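Long-range contacts in beta-hexosaminidase Amuc_2018 (Akkermansia muciniphila, PDB 6JEB), which hydrolyses terminal non-reducing N-acetylglucosamine and N-acetylgalactosamine residues from beta-linked glycans as a zinc-binding member of glycosyl hydrolase family 20: residues G140-K145 / A199-F204; G94-P99 / R123-L128; D189-N194 / A288-T293; H102-A107 / G163-Q168. All coordinates share one frame; numbering follows the deposited sequence.

In the fold
All four contacts lie in the family 20 catalytic domain, a (beta/alpha)8 barrel. Contact 2 lies in its core, pairing strands 92-97 and 123-127 at about 4 Å from the chain's centre. Contact 4 touches it: I104 packs on V97, and Y165 on P99 and L128. Contact 3, its centre about 19 Å from that of contact 2, carries the active-site H193 in its loop and meets contact 2 where D189 nears H127, whose side chain lies about 7 Å from the bound acetamide. Contact 1 is the most peripheral, its centre about 27 Å from the chain's centre and the side chain of F204 about 10 Å from the zinc ion; M164 of contact 4 packs on its L144 and K145.

Contact 1: residues G140-K145 / A199-F204; sequences GYPKLK and AAYPEF
Y201, the first residue to leave helical angles after helix 195-200, meets Y141, K143 and L144 of the segment 140-145, in a peripheral part of the family 20 catalytic domain. Its phenol oxygen is the polar centre: Y201 OH accepts the backbone N-H of K143 at 3.1 Å, with an N-H...O angle of 150°. Y141 turns its edge to the face of the Y201 ring, a T-shaped pair with the planes at 81°. Beyond it, Y141 CE1 comes 4.1 Å from F204 CZ, and F235 of helix 230-246 meets both Y141 and F204. K143 CB lies 3.5 Å from Y201 CZ, and L144 CD2 is 4.1 Å from Y201 CE2. With CG anti to the carbonyl carbon (chi1 -62°) and the rest extended, the K143 chain takes CD to 3.5 Å from A200 O. At its tip, K143 NZ donates to a water 2.9 Å away that is also within reach of A200 O and E203 OE1. K143 NZ and E203 OE2 remain 5.6 Å apart, so their attraction is probably relayed and screened by water instead of acting as a direct ion pair.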
loop_
_atom_site.group_PDB
_atom_site.type_symbol
_atom_site.label_atom_id
_atom_site.label_comp_id
_atom_site.label_asym_id
_atom_site.label_seq_id
_atom_site.Cartn_x
_atom_site.Cartn_y
_atom_site.Cartn_z
ATOM N N GLY A 140 2.256 27.897 -1.330
ATOM C CA GLY A 140 1.956 28.716 -0.178
ATOM C C GLY A 140 2.593 28.257 1.114
ATOM O O GLY A 140 2.502 28.977 2.120
ATOM N N TYR A 141 3.232 27.087 1.129
ATOM C CA TYR A 141 3.868 26.552 2.336
ATOM C C TYR A 141 5.297 26.148 2.003
ATOM O O TYR A 141 5.647 24.963 2.027
ATOM C CB TYR A 141 3.042 25.411 2.939
ATOM C CG TYR A 141 1.699 25.938 3.391
ATOM C CD1 TYR A 141 1.546 26.503 4.650
ATOM C CD2 TYR A 141 0.609 25.947 2.530
ATOM C CE1 TYR A 141 0.331 27.034 5.056
ATOM C CE2 TYR A 141 -0.605 26.472 2.918
ATOM C CZ TYR A 141 -0.742 27.013 4.184
ATOM O OH TYR A 141 -1.950 27.541 4.578
ATOM N N PRO A 142 6.154 27.127 1.690
ATOM C CA PRO A 142 7.503 26.800 1.208
ATOM C C PRO A 142 8.394 26.156 2.246
ATOM O O PRO A 142 9.400 25.546 1.863
ATOM C CB PRO A 142 8.060 28.155 0.749
ATOM C CG PRO A 142 7.263 29.170 1.526
ATOM C CD PRO A 142 5.888 28.578 1.637
ATOM N N LYS A 143 8.065 26.249 3.538
ATOM C CA LYS A 143 8.901 25.583 4.526
ATOM C C LYS A 143 8.729 24.072 4.520
ATOM O O LYS A 143 9.551 23.375 5.122
ATOM C CB LYS A 143 8.693 26.146 5.933
ATOM C CG LYS A 143 9.056 27.616 6.093
ATOM C CD LYS A 143 9.010 27.980 7.581
ATOM C CE LYS A 143 9.131 29.444 7.837
ATOM N NZ LYS A 143 9.247 29.662 9.304
ATOM N N LEU A 144 7.695 23.539 3.858
ATOM C CA LEU A 144 7.664 22.095 3.672
ATOM C C LEU A 144 8.896 21.641 2.902
ATOM O O LEU A 144 9.493 20.607 3.224
ATOM C CB LEU A 144 6.386 21.664 2.950
ATOM C CG LEU A 144 5.079 22.009 3.673
ATOM C CD1 LEU A 144 3.896 21.601 2.809
ATOM C CD2 LEU A 144 5.014 21.306 5.026
ATOM N N LYS A 145 9.297 22.415 1.885
ATOM C CA LYS A 145 10.516 22.107 1.143
ATOM C C LYS A 145 11.761 22.486 1.938
ATOM O O LYS A 145 12.667 21.666 2.116
ATOM C CB LYS A 145 10.511 22.820 -0.214
ATOM C CG LYS A 145 11.829 22.719 -0.983
ATOM C CD LYS A 145 12.171 21.293 -1.395
ATOM C CE LYS A 145 13.523 21.239 -2.115
ATOM N NZ LYS A 145 13.855 19.853 -2.624
ATOM N N ALA A 199 8.594 20.746 12.720
ATOM C CA ALA A 199 9.863 21.422 12.463
ATOM C C ALA A 199 9.672 22.625 11.546
ATOM O O ALA A 199 10.292 23.680 11.753
ATOM C CB ALA A 199 10.865 20.435 11.861
ATOM N N ALA A 200 8.790 22.497 10.546
ATOM C CA ALA A 200 8.555 23.583 9.597
ATOM C C ALA A 200 7.581 24.623 10.141
ATOM O O ALA A 200 7.819 25.830 10.006
ATOM C CB ALA A 200 8.023 23.015 8.282
ATOM N N TYR A 201 6.473 24.171 10.732
ATOM C CA TYR A 201 5.358 25.034 11.122
ATOM C C TYR A 201 4.949 24.713 12.556
ATOM O O TYR A 201 3.875 24.144 12.806
ATOM C CB TYR A 201 4.181 24.887 10.150
ATOM C CG TYR A 201 4.511 25.431 8.778
ATOM C CD1 TYR A 201 4.592 26.802 8.564
ATOM C CD2 TYR A 201 4.782 24.582 7.705
ATOM C CE1 TYR A 201 4.927 27.322 7.328
ATOM C CE2 TYR A 201 5.118 25.095 6.457
ATOM C CZ TYR A 201 5.179 26.469 6.277
ATOM O OH TYR A 201 5.521 26.988 5.051
ATOM N N PRO A 202 5.789 25.073 13.530
ATOM C CA PRO A 202 5.441 24.796 14.932
ATOM C C PRO A 202 4.138 25.445 15.349
ATOM O O PRO A 202 3.455 24.938 16.253
ATOM C CB PRO A 202 6.635 25.368 15.707
ATOM C CG PRO A 202 7.222 26.405 14.779
ATOM C CD PRO A 202 7.056 25.817 13.408
ATOM N N GLU A 203 3.762 26.546 14.691
ATOM C CA GLU A 203 2.524 27.246 15.008
ATOM C C GLU A 203 1.274 26.407 14.750
ATOM O O GLU A 203 0.190 26.813 15.183
ATOM C CB GLU A 203 2.446 28.564 14.226
ATOM C CG GLU A 203 2.442 28.407 12.695
ATOM C CD GLU A 203 3.809 28.613 12.062
ATOM O OE1 GLU A 203 4.813 28.147 12.640
ATOM O OE2 GLU A 203 3.887 29.252 10.984
ATOM N N PHE A 204 1.385 25.265 14.065
ATOM C CA PHE A 204 0.225 24.403 13.852
ATOM C C PHE A 204 -0.073 23.501 15.046
ATOM O O PHE A 204 -1.054 22.751 14.998
ATOM C CB PHE A 204 0.423 23.493 12.629
ATOM C CG PHE A 204 0.519 24.215 11.306
ATOM C CD1 PHE A 204 0.266 25.578 11.186
ATOM C CD2 PHE A 204 0.854 23.498 10.159
ATOM C CE1 PHE A 204 0.362 26.219 9.930
ATOM C CE2 PHE A 204 0.953 24.117 8.909
ATOM C CZ PHE A 204 0.708 25.481 8.793
HETATM O O HOH W 1 7.016 28.470 10.674
HETATM O O HOH W 2 10.461 26.871 10.812
#

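Contact 2: residues G94-P99 / R123-L128; sequences GLMVDP and RLHLHL
M96 and H125 sit side by side on neighbouring parallel strands, the first two of the (beta/alpha)8 barrel, joined through helix 106-118 in a beta-alpha-beta crossover. The strands run 22° apart, and four backbone hydrogen bonds link them, among them V97 N to H125 O at 2.9 Å. M96 has CG anti to the backbone N (chi1 -177°), which lays the chain alongside H125, over one face of its imidazole. M96 CB lies 3.6 Å from H125 ND1. M96 CG then stands over the centre of the H125 ring, a CH-pi contact only 3.3 Å from the ring centroid. M96 SD follows over the same ring, 3.6 Å from H125 CE1, and also comes 3.8 Å from H127 CB. A bend at chi3 leaves the terminal M96 CE 4.0 Å from H127 CB. H125 NE2 is hydrogen-bonded to E187 and H125 ND1 to H396, which hold the ring's rotation; an alanine here would probably open a gap under M96 CG and leave both E187 and H396 without this partner. On the other face of the sheet, V97 CG2 touches L126 CD2 at 3.6 Å. D98 is salt-bridged to the substrate-binding R101, while H127 is hydrogen-bonded to E187 and to D130 of the active site. Between these two, D98 OD1 lies 3.3 Å from H127 CD2 at the ring edge, the carboxylate turned 88° from the imidazole plane.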
loop_
_atom_site.group_PDB
_atom_site.type_symbol
_atom_site.label_atom_id
_atom_site.label_comp_id
_atom_site.label_asym_id
_atom_site.label_seq_id
_atom_site.Cartn_x
_atom_site.Cartn_y
_atom_site.Cartn_z
ATOM N N GLY A 94 -3.266 -3.850 -2.673
ATOM C CA GLY A 94 -2.391 -2.701 -2.588
ATOM C C GLY A 94 -1.032 -2.969 -1.975
ATOM O O GLY A 94 -0.839 -3.899 -1.188
ATOM N N LEU A 95 -0.079 -2.124 -2.362
ATOM C CA LEU A 95 1.185 -1.959 -1.659
ATOM C C LEU A 95 1.313 -0.498 -1.258
ATOM O O LEU A 95 0.824 0.398 -1.959
ATOM C CB LEU A 95 2.392 -2.320 -2.550
ATOM C CG LEU A 95 2.495 -3.776 -3.007
ATOM C CD1 LEU A 95 3.676 -3.956 -3.947
ATOM C CD2 LEU A 95 2.584 -4.730 -1.815
ATOM N N MET A 96 1.955 -0.257 -0.118
ATOM C CA MET A 96 2.255 1.098 0.326
ATOM C C MET A 96 3.762 1.288 0.342
ATOM O O MET A 96 4.490 0.455 0.894
ATOM C CB MET A 96 1.705 1.371 1.728
ATOM C CG MET A 96 1.935 2.816 2.197
ATOM S SD MET A 96 2.054 2.942 3.986
ATOM C CE MET A 96 3.770 2.435 4.188
ATOM N N VAL A 97 4.226 2.377 -0.262
ATOM C CA VAL A 97 5.618 2.792 -0.141
ATOM C C VAL A 97 5.699 3.965 0.824
ATOM O O VAL A 97 4.713 4.669 1.078
ATOM C CB VAL A 97 6.277 3.124 -1.503
ATOM C CG1 VAL A 97 6.408 1.864 -2.343
ATOM C CG2 VAL A 97 5.498 4.220 -2.242
ATOM N N ASP A 98 6.898 4.175 1.368
ATOM C CA ASP A 98 7.131 5.105 2.472
ATOM C C ASP A 98 8.251 6.072 2.101
ATOM O O ASP A 98 9.340 6.048 2.688
ATOM C CB ASP A 98 7.464 4.313 3.737
ATOM C CG ASP A 98 7.642 5.184 4.972
ATOM O OD1 ASP A 98 7.376 6.411 4.932
ATOM O OD2 ASP A 98 8.048 4.607 6.003
ATOM N N PRO A 99 8.009 6.958 1.131
ATOM C CA PRO A 99 9.036 7.958 0.805
ATOM C C PRO A 99 9.240 8.968 1.915
ATOM O O PRO A 99 10.279 9.639 1.927
ATOM C CB PRO A 99 8.503 8.617 -0.472
ATOM C CG PRO A 99 6.994 8.448 -0.360
ATOM C CD PRO A 99 6.818 7.082 0.268
ATOM N N ARG A 123 -3.475 -0.980 -6.439
ATOM C CA ARG A 123 -3.459 0.201 -5.581
ATOM C C ARG A 123 -2.038 0.469 -5.123
ATOM O O ARG A 123 -1.378 -0.431 -4.591
ATOM C CB ARG A 123 -4.353 0.010 -4.350
ATOM C CG ARG A 123 -5.826 -0.271 -4.673
ATOM C CD ARG A 123 -6.529 0.967 -5.223
ATOM N NE ARG A 123 -7.953 0.729 -5.461
ATOM C CZ ARG A 123 -8.463 0.290 -6.611
ATOM N NH1 ARG A 123 -7.670 0.038 -7.645
ATOM N NH2 ARG A 123 -9.772 0.108 -6.728
ATOM N N LEU A 124 -1.567 1.699 -5.331
ATOM C CA LEU A 124 -0.273 2.156 -4.827
ATOM C C LEU A 124 -0.546 3.296 -3.862
ATOM O O LEU A 124 -1.061 4.348 -4.265
ATOM C CB LEU A 124 0.661 2.621 -5.946
ATOM C CG LEU A 124 1.989 3.205 -5.446
ATOM C CD1 LEU A 124 2.841 2.136 -4.766
ATOM C CD2 LEU A 124 2.770 3.865 -6.578
ATOM N N HIS A 125 -0.224 3.073 -2.596
ATOM C CA HIS A 125 -0.459 4.028 -1.523
ATOM C C HIS A 125 0.877 4.688 -1.189
ATOM O O HIS A 125 1.884 3.998 -0.991
ATOM C CB HIS A 125 -1.068 3.213 -0.370
ATOM C CG HIS A 125 -1.070 3.857 0.983
ATOM N ND1 HIS A 125 -1.373 3.127 2.114
ATOM C CD2 HIS A 125 -0.799 5.116 1.407
ATOM C CE1 HIS A 125 -1.284 3.908 3.177
ATOM N NE2 HIS A 125 -0.936 5.118 2.776
ATOM N N LEU A 126 0.901 6.025 -1.212
ATOM C CA LEU A 126 2.112 6.804 -0.940
ATOM C C LEU A 126 2.043 7.373 0.475
ATOM O O LEU A 126 1.243 8.275 0.749
ATOM C CB LEU A 126 2.256 7.958 -1.931
ATOM C CG LEU A 126 2.199 7.619 -3.417
ATOM C CD1 LEU A 126 2.296 8.898 -4.253
ATOM C CD2 LEU A 126 3.300 6.627 -3.787
ATOM N N HIS A 127 2.909 6.881 1.358
ATOM C CA HIS A 127 3.017 7.440 2.705
ATOM C C HIS A 127 3.948 8.642 2.581
ATOM O O HIS A 127 5.171 8.528 2.685
ATOM C CB HIS A 127 3.550 6.395 3.679
ATOM C CG HIS A 127 3.457 6.810 5.111
ATOM N ND1 HIS A 127 2.284 6.734 5.835
ATOM C CD2 HIS A 127 4.391 7.311 5.956
ATOM C CE1 HIS A 127 2.499 7.173 7.062
ATOM N NE2 HIS A 127 3.769 7.528 7.162
ATOM N N LEU A 128 3.357 9.805 2.302
ATOM C CA LEU A 128 4.118 10.979 1.885
ATOM C C LEU A 128 4.676 11.788 3.048
ATOM O O LEU A 128 5.575 12.615 2.831
ATOM C CB LEU A 128 3.231 11.894 1.036
ATOM C CG LEU A 128 2.873 11.366 -0.358
ATOM C CD1 LEU A 128 1.664 12.111 -0.924
ATOM C CD2 LEU A 128 4.056 11.490 -1.314
#

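Contact 3: residues D189-N194 / A288-T293; sequences DMPGHN and AFFAKT
M190 and P191, in the loop between strand 183-187 and helix 195-200, pack on helix 282-299 through F289, F290 and T293. The apolar contacts centre on the F289 ring tip. P191 CB lies 3.8 Å from F289 CE2, and M190 CG reaches the same CE2 at 4.0 Å, near the ring plane. P191 follows a cis peptide bond, and P191 CD approaches F290 CE1 at 4.2 Å. The sulfur supplies a Met-aromatic contact: M190 SD is 5.1 Å from the F289 centroid, 64° off the ring normal, and slides past T293 CG2 at 3.8 Å. M190 CG, set between the backbone N and the carbonyl carbon (chi1 57°), turns the sulfur there. Polar contact across the interface is slight, with M190 O in the F290 ring plane at its edge. Two polar side chains bond within their own segments: T293 OG1 donates to F289 O at 2.8 Å, from the opposite face of that carbonyl to T293 N, and N194 ND2 donates to P191 O from above the carbonyl plane. With no hydrogen bond crossing, the loop meets the helix through shape and dispersion, while its active-site H193 is hydrogen-bonded to D130 and E258.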
loop_
_atom_site.group_PDB
_atom_site.type_symbol
_atom_site.label_atom_id
_atom_site.label_comp_id
_atom_site.label_asym_id
_atom_site.label_seq_id
_atom_site.Cartn_x
_atom_site.Cartn_y
_atom_site.Cartn_z
ATOM N N ASP A 189 -0.599 11.953 6.811
ATOM C CA ASP A 189 -0.859 11.371 8.123
ATOM C C ASP A 189 -1.148 12.485 9.139
ATOM O O ASP A 189 -0.387 13.452 9.262
ATOM C CB ASP A 189 0.335 10.504 8.540
ATOM C CG ASP A 189 0.006 9.522 9.657
ATOM O OD1 ASP A 189 -0.973 9.751 10.400
ATOM O OD2 ASP A 189 0.758 8.520 9.795
ATOM N N MET A 190 -2.274 12.370 9.840
ATOM C CA MET A 190 -2.677 13.357 10.832
ATOM C C MET A 190 -3.553 12.660 11.860
ATOM O O MET A 190 -4.168 11.633 11.556
ATOM C CB MET A 190 -3.462 14.491 10.165
ATOM C CG MET A 190 -4.679 14.008 9.401
ATOM S SD MET A 190 -5.489 15.330 8.490
ATOM C CE MET A 190 -4.445 15.447 7.064
ATOM N N PRO A 191 -3.639 13.194 13.093
ATOM C CA PRO A 191 -2.995 14.421 13.568
ATOM C C PRO A 191 -1.562 14.219 14.061
ATOM O O PRO A 191 -0.876 15.214 14.314
ATOM C CB PRO A 191 -3.905 14.855 14.722
ATOM C CG PRO A 191 -4.400 13.548 15.304
ATOM C CD PRO A 191 -4.550 12.620 14.105
ATOM N N GLY A 192 -1.121 12.971 14.197
ATOM C CA GLY A 192 0.214 12.657 14.655
ATOM C C GLY A 192 1.159 12.325 13.522
ATOM O O GLY A 192 0.928 12.676 12.357
ATOM N N HIS A 193 2.243 11.629 13.866
ATOM C CA HIS A 193 3.319 11.350 12.916
ATOM C C HIS A 193 3.715 12.619 12.167
ATOM O O HIS A 193 3.920 12.624 10.949
ATOM C CB HIS A 193 2.952 10.200 11.971
ATOM C CG HIS A 193 3.192 8.847 12.568
ATOM N ND1 HIS A 193 4.430 8.240 12.543
ATOM C CD2 HIS A 193 2.368 7.999 13.234
ATOM C CE1 HIS A 193 4.355 7.066 13.148
ATOM N NE2 HIS A 193 3.114 6.896 13.579
ATOM N N ASN A 194 3.860 13.705 12.931
ATOM C CA ASN A 194 3.928 15.046 12.368
ATOM C C ASN A 194 5.162 15.818 12.822
ATOM O O ASN A 194 5.149 17.054 12.801
ATOM C CB ASN A 194 2.652 15.835 12.694
ATOM C CG ASN A 194 1.715 15.944 11.505
ATOM O OD1 ASN A 194 2.156 15.990 10.355
ATOM N ND2 ASN A 194 0.417 16.012 11.776
ATOM N N ALA A 288 -14.283 14.320 16.203
ATOM C CA ALA A 288 -14.645 15.610 15.617
ATOM C C ALA A 288 -13.568 16.105 14.662
ATOM O O ALA A 288 -13.877 16.713 13.629
ATOM C CB ALA A 288 -14.877 16.634 16.723
ATOM N N PHE A 289 -12.296 15.858 14.994
ATOM C CA PHE A 289 -11.203 16.251 14.115
ATOM C C PHE A 289 -11.309 15.547 12.768
ATOM O O PHE A 289 -11.200 16.178 11.709
ATOM C CB PHE A 289 -9.862 15.938 14.791
ATOM C CG PHE A 289 -8.673 16.149 13.896
ATOM C CD1 PHE A 289 -8.224 17.429 13.614
ATOM C CD2 PHE A 289 -8.010 15.069 13.320
ATOM C CE1 PHE A 289 -7.133 17.630 12.770
ATOM C CE2 PHE A 289 -6.919 15.266 12.478
ATOM C CZ PHE A 289 -6.478 16.550 12.207
ATOM N N PHE A 290 -11.528 14.231 12.788
ATOM C CA PHE A 290 -11.668 13.495 11.537
ATOM C C PHE A 290 -12.916 13.920 10.772
ATOM O O PHE A 290 -12.898 13.976 9.535
ATOM C CB PHE A 290 -11.682 11.992 11.809
ATOM C CG PHE A 290 -10.334 11.420 12.142
ATOM C CD1 PHE A 290 -9.175 11.985 11.633
ATOM C CD2 PHE A 290 -10.232 10.296 12.947
ATOM C CE1 PHE A 290 -7.928 11.439 11.927
ATOM C CE2 PHE A 290 -8.989 9.742 13.242
ATOM C CZ PHE A 290 -7.838 10.319 12.736
ATOM N N ALA A 291 -14.012 14.213 11.481
ATOM C CA ALA A 291 -15.234 14.639 10.801
ATOM C C ALA A 291 -15.037 15.981 10.107
ATOM O O ALA A 291 -15.511 16.185 8.984
ATOM C CB ALA A 291 -16.404 14.706 11.787
ATOM N N LYS A 292 -14.339 16.910 10.762
ATOM C CA LYS A 292 -14.066 18.196 10.137
ATOM C C LYS A 292 -13.150 18.029 8.932
ATOM O O LYS A 292 -13.350 18.673 7.895
ATOM C CB LYS A 292 -13.459 19.148 11.168
ATOM C CG LYS A 292 -13.296 20.581 10.699
ATOM C CD LYS A 292 -13.053 21.484 11.892
ATOM C CE LYS A 292 -12.827 22.922 11.482
ATOM N NZ LYS A 292 -12.796 23.816 12.679
ATOM N N THR A 293 -12.150 17.150 9.040
ATOM C CA THR A 293 -11.271 16.895 7.902
ATOM C C THR A 293 -12.040 16.246 6.757
ATOM O O THR A 293 -11.862 16.615 5.589
ATOM C CB THR A 293 -10.100 16.016 8.347
ATOM O OG1 THR A 293 -9.492 16.594 9.512
ATOM C CG2 THR A 293 -9.052 15.925 7.257
#

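Contact 4: residues H102-A107 / G163-Q168; sequences HFIPAA and GMYTKQ
F103 and G163 bring their backbones together, CA to CA 5.7 Å, and G163 adopts a phi of 160°, where a side chain would jam against the preceding carbonyl oxygen. A CB at G163 would also collide with F103 CG, because one face of the phenylalanine ring lies against this glycine, G163 CA being offset toward the rim. G163 CA makes a CH-pi contact with it, 4.0 Å from the F103 centroid, and M164 N comes over the same face at 3.7 Å from F103 CE1. F103 has CG anti to the backbone N (chi1 -175°), which swings the ring toward Y165. There F103 CE1 stands above the centre of the Y165 ring, with F103 CE1 and Y165 CE1 3.4 Å apart. The two planes meet obliquely at 38°. The segments lead into helices 106-118 and 167-178, which flank the second strand of the (beta/alpha)8 barrel in sequence, and the contact joins the approaches to both. Beyond the ring, Y165 OH donates to I104 O over 2.6 Å, the carbonyl lying near the plane at the ring's edge. Y165 OH is also 3.6 Å from I104 CB. A phenylalanine in place of Y165 would keep a ring for F103 to cover but would probably leave the carbonyl oxygen of I104 without this donor. Around the pair, P99 packs on Y165, the F103 backbone N bonds to H161, and G163 O accepts from R135. Just past Y165, T166 is the N-cap of helix 167-178, its OG1 accepting from the backbone N of E169.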
loop_
_atom_site.group_PDB
_atom_site.type_symbol
_atom_site.label_atom_id
_atom_site.label_comp_id
_atom_site.label_asym_id
_atom_site.label_seq_id
_atom_site.Cartn_x
_atom_site.Cartn_y
_atom_site.Cartn_z
ATOM N N HIS A 102 12.305 7.337 3.667
ATOM C CA HIS A 102 13.424 7.445 2.736
ATOM C C HIS A 102 12.854 7.746 1.366
ATOM O O HIS A 102 12.043 6.971 0.847
ATOM C CB HIS A 102 14.280 6.174 2.694
ATOM C CG HIS A 102 15.289 6.096 3.796
ATOM N ND1 HIS A 102 15.084 5.357 4.940
ATOM C CD2 HIS A 102 16.503 6.683 3.939
ATOM C CE1 HIS A 102 16.130 5.487 5.740
ATOM N NE2 HIS A 102 17.004 6.291 5.159
ATOM N N PHE A 103 13.275 8.873 0.799
ATOM C CA PHE A 103 12.754 9.331 -0.476
ATOM C C PHE A 103 13.012 8.287 -1.555
ATOM O O PHE A 103 14.084 7.674 -1.602
ATOM C CB PHE A 103 13.468 10.634 -0.837
ATOM C CG PHE A 103 12.953 11.282 -2.081
ATOM C CD1 PHE A 103 11.668 11.817 -2.124
ATOM C CD2 PHE A 103 13.747 11.355 -3.213
ATOM C CE1 PHE A 103 11.193 12.414 -3.277
ATOM C CE2 PHE A 103 13.281 11.954 -4.366
ATOM C CZ PHE A 103 12.003 12.487 -4.395
ATOM N N ILE A 104 12.025 8.084 -2.425
ATOM C CA ILE A 104 12.146 7.145 -3.535
ATOM C C ILE A 104 12.175 7.959 -4.824
ATOM O O ILE A 104 11.150 8.547 -5.205
ATOM C CB ILE A 104 11.002 6.123 -3.569
ATOM C CG1 ILE A 104 10.792 5.472 -2.191
ATOM C CG2 ILE A 104 11.276 5.075 -4.649
ATOM C CD1 ILE A 104 9.483 4.674 -2.096
ATOM N N PRO A 105 13.301 8.012 -5.528
ATOM C CA PRO A 105 13.358 8.781 -6.773
ATOM C C PRO A 105 12.338 8.282 -7.785
ATOM O O PRO A 105 11.941 7.114 -7.779
ATOM C CB PRO A 105 14.793 8.548 -7.264
ATOM C CG PRO A 105 15.575 8.267 -6.000
ATOM C CD PRO A 105 14.617 7.473 -5.137
ATOM N N ALA A 106 11.919 9.198 -8.660
ATOM C CA ALA A 106 10.913 8.887 -9.675
ATOM C C ALA A 106 11.256 7.634 -10.472
ATOM O O ALA A 106 10.378 6.806 -10.739
ATOM C CB ALA A 106 10.755 10.076 -10.626
ATOM N N ALA A 107 12.518 7.489 -10.889
ATOM C CA ALA A 107 12.879 6.334 -11.710
ATOM C C ALA A 107 12.728 5.034 -10.936
ATOM O O ALA A 107 12.382 4.000 -11.522
ATOM C CB ALA A 107 14.312 6.476 -12.230
ATOM N N GLY A 163 14.555 15.096 0.216
ATOM C CA GLY A 163 13.911 14.861 -1.054
ATOM C C GLY A 163 12.483 15.353 -1.032
ATOM O O GLY A 163 11.816 15.308 0.007
ATOM N N MET A 164 11.999 15.834 -2.168
ATOM C CA MET A 164 10.595 16.204 -2.279
ATOM C C MET A 164 10.197 16.022 -3.733
ATOM O O MET A 164 10.956 16.405 -4.628
ATOM C CB MET A 164 10.380 17.658 -1.836
ATOM C CG MET A 164 8.924 18.107 -1.948
ATOM S SD MET A 164 8.615 19.754 -1.291
ATOM C CE MET A 164 7.939 19.365 0.329
ATOM N N TYR A 165 9.030 15.414 -3.971
ATOM C CA TYR A 165 8.540 15.271 -5.333
ATOM C C TYR A 165 8.134 16.631 -5.883
ATOM O O TYR A 165 7.751 17.532 -5.137
ATOM C CB TYR A 165 7.338 14.313 -5.370
ATOM C CG TYR A 165 7.755 12.929 -4.952
ATOM C CD1 TYR A 165 8.589 12.165 -5.766
ATOM C CD2 TYR A 165 7.367 12.402 -3.724
ATOM C CE1 TYR A 165 9.016 10.914 -5.371
ATOM C CE2 TYR A 165 7.784 11.151 -3.323
ATOM C CZ TYR A 165 8.612 10.412 -4.146
ATOM O OH TYR A 165 9.039 9.171 -3.738
ATOM N N THR A 166 8.245 16.788 -7.197
ATOM C CA THR A 166 7.589 17.919 -7.836
ATOM C C THR A 166 6.167 17.521 -8.210
ATOM O O THR A 166 5.838 16.336 -8.332
ATOM C CB THR A 166 8.327 18.352 -9.104
ATOM O OG1 THR A 166 8.199 17.326 -10.098
ATOM C CG2 THR A 166 9.800 18.593 -8.818
ATOM N N LYS A 167 5.316 18.535 -8.398
ATOM C CA LYS A 167 3.960 18.271 -8.868
ATOM C C LYS A 167 3.982 17.528 -10.199
ATOM O O LYS A 167 3.195 16.601 -10.417
ATOM C CB LYS A 167 3.177 19.583 -8.981
ATOM C CG LYS A 167 1.734 19.421 -9.452
ATOM C CD LYS A 167 0.992 20.750 -9.356
ATOM C CE LYS A 167 -0.396 20.571 -8.794
ATOM N NZ LYS A 167 -1.109 21.872 -8.594
ATOM N N GLN A 168 4.900 17.910 -11.091
ATOM C CA GLN A 168 5.014 17.237 -12.381
ATOM C C GLN A 168 5.413 15.771 -12.218
ATOM O O GLN A 168 4.900 14.898 -12.933
ATOM C CB GLN A 168 6.017 17.996 -13.247
ATOM C CG GLN A 168 6.037 17.591 -14.699
ATOM C CD GLN A 168 6.860 18.553 -15.543
ATOM O OE1 GLN A 168 6.365 19.598 -15.976
ATOM N NE2 GLN A 168 8.125 18.214 -15.770
#